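Long-range contact in COBE (Pseudomonas aeruginosa, PDB 2W6K), which probably takes part in the biosynthesis of cobalamin (vitamin B12), in a step not established here: residues A[103-108]-A[132-136]. Residues are numbered along the deposited sequence; the frame is centred on the assembly and turned at random.
Sequences AEAAAL and SIALA. With SO4 (sulfate ion), chain B.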
loop_
_atom_site.group_PDB
_atom_site.type_symbol
_atom_site.label_atom_id
_atom_site.label_comp_id
_atom_site.label_asym_id
_atom_site.label_seq_id
_atom_site.Cartn_x
_atom_site.Cartn_y
_atom_site.Cartn_z
ATOM N N ALA A 103 -1.933 6.195 0.596
ATOM C CA ALA A 103 -2.224 4.758 0.374
ATOM C C ALA A 103 -1.861 4.337 -1.043
ATOM O O ALA A 103 -1.222 3.304 -1.263
ATOM C CB ALA A 103 -3.691 4.473 0.650
ATOM N N GLU A 104 -2.306 5.113 -2.025
ATOM C CA GLU A 104 -2.075 4.752 -3.423
ATOM C C GLU A 104 -0.580 4.855 -3.794
ATOM O O GLU A 104 -0.011 3.933 -4.379
ATOM C CB GLU A 104 -2.940 5.614 -4.334
ATOM C CG GLU A 104 -4.392 5.288 -4.150
ATOM C CD GLU A 104 -5.348 6.059 -5.047
ATOM O OE1 GLU A 104 -4.907 6.998 -5.723
ATOM O OE2 GLU A 104 -6.560 5.709 -5.023
ATOM N N ALA A 105 0.048 5.954 -3.406
ATOM C CA ALA A 105 1.475 6.159 -3.731
ATOM C C ALA A 105 2.367 5.171 -3.033
ATOM O O ALA A 105 3.299 4.677 -3.654
ATOM C CB ALA A 105 1.921 7.588 -3.425
ATOM N N ALA A 106 2.071 4.844 -1.767
ATOM C CA ALA A 106 2.946 3.918 -1.010
ATOM C C ALA A 106 2.827 2.492 -1.567
ATOM O O ALA A 106 3.828 1.761 -1.672
ATOM C CB ALA A 106 2.664 3.956 0.486
ATOM N N ALA A 107 1.618 2.125 -1.967
ATOM C CA ALA A 107 1.388 0.811 -2.565
ATOM C C ALA A 107 2.210 0.646 -3.852
ATOM O O ALA A 107 2.943 -0.340 -3.999
ATOM C CB ALA A 107 -0.116 0.567 -2.805
ATOM N N LEU A 108 2.097 1.610 -4.768
ATOM C CA LEU A 108 2.822 1.562 -6.018
ATOM C C LEU A 108 4.331 1.553 -5.761
ATOM O O LEU A 108 5.055 0.728 -6.339
ATOM C CB LEU A 108 2.436 2.760 -6.878
ATOM C CG LEU A 108 1.064 2.674 -7.542
ATOM C CD1 LEU A 108 0.733 4.036 -8.132
ATOM C CD2 LEU A 108 1.083 1.570 -8.616
ATOM N N SER A 132 -7.409 4.994 4.810
ATOM C CA SER A 132 -7.603 4.639 3.417
ATOM C C SER A 132 -6.626 3.507 3.114
ATOM O O SER A 132 -5.510 3.522 3.620
ATOM C CB SER A 132 -7.269 5.794 2.473
ATOM O OG SER A 132 -8.389 6.676 2.339
ATOM N N ILE A 133 -7.065 2.563 2.297
ATOM C CA ILE A 133 -6.192 1.457 1.904
ATOM C C ILE A 133 -6.226 1.262 0.384
ATOM O O ILE A 133 -7.292 1.327 -0.256
ATOM C CB ILE A 133 -6.543 0.149 2.669
ATOM C CG1 ILE A 133 -6.365 0.383 4.187
ATOM C CG2 ILE A 133 -5.680 -1.017 2.168
ATOM C CD1 ILE A 133 -6.425 -0.830 5.074
ATOM N N ALA A 134 -5.055 1.076 -0.220
ATOM C CA ALA A 134 -5.003 0.767 -1.655
ATOM C C ALA A 134 -4.165 -0.480 -1.885
ATOM O O ALA A 134 -3.283 -0.793 -1.100
ATOM C CB ALA A 134 -4.430 1.926 -2.451
ATOM N N LEU A 135 -4.409 -1.132 -2.998
ATOM C CA LEU A 135 -3.681 -2.374 -3.324
ATOM C C LEU A 135 -2.946 -2.222 -4.637
ATOM O O LEU A 135 -3.490 -1.694 -5.597
ATOM C CB LEU A 135 -4.649 -3.572 -3.396
ATOM C CG LEU A 135 -5.546 -3.826 -2.176
ATOM C CD1 LEU A 135 -6.531 -4.963 -2.523
ATOM C CD2 LEU A 135 -4.678 -4.185 -0.980
ATOM N N ALA A 136 -1.704 -2.687 -4.676
ATOM C CA ALA A 136 -0.942 -2.657 -5.919
ATOM C C ALA A 136 -0.361 -4.026 -6.187
ATOM O O ALA A 136 0.009 -4.761 -5.267
ATOM C CB ALA A 136 0.179 -1.594 -5.870
HETATM S S SO4 B . -4.610 8.759 1.712
HETATM O O1 SO4 B . -5.756 9.115 2.610
HETATM O O2 SO4 B . -3.563 9.761 1.849
HETATM O O3 SO4 B . -5.107 8.756 0.352
HETATM O O4 SO4 B . -4.120 7.468 2.098
#
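Ala107 lays its methyl against that of Ala136, CB to CB at 3.8 Å. The CB of Ala136 also presses on the helix backbone, 3.6 Å from Ala107 O. One turn earlier the pattern repeats. The CB of Ala134 lies 3.7 Å from Ala103 O, and the methyls of Ala103 and Ala134 pack together. Ala103 also reaches the strand backbone, with its CB over Ser132 O. Small side chains let the two backbones come close: the axes approach to 7.0 Å. Helix and strand run in nearly the same direction, 30° apart.

Two longer side chains line the same side of the alanine row, toward strand 119-127. Leu108 brings CD2 beside the methyl of Ala136. Glu104 touches Ala134 with its aliphatic part, CG to CB at 3.8 Å. Its CG stands anti to the carbonyl carbon (chi1 -67°), and the extended chain carries the carboxylate beyond Ala134 toward strand 119-127. There OE1 accepts from Leu87 N, while OE2 bonds to Lys125 N and Ser88 OG. The buried acid is therefore satisfied outside the alanine interface.

At the start of the helix, Ala103 N donates to O4 of a sulfate ion at 2.9 Å. Ser101, Val102 and Lys125 also bind this ion, which probably came from the crystallisation liquor. Ser132 lies beside it, with CB and OG both in van der Waals range; the hydrogen bond of OG goes to Ser127 OG.

The contact seats helix 102-115 on one face of the mixed sheet. Ile133 and Leu135 point to the other face, where helix 24-37 packs, giving a three-layer alpha/beta sandwich here. No hydrogen bond links the two segments. Their union rests on methyl and backbone packing, while the polar groups at its margins bond elsewhere, and the sulfate suggests that the backbone N-H groups at the helix start can bind an anion.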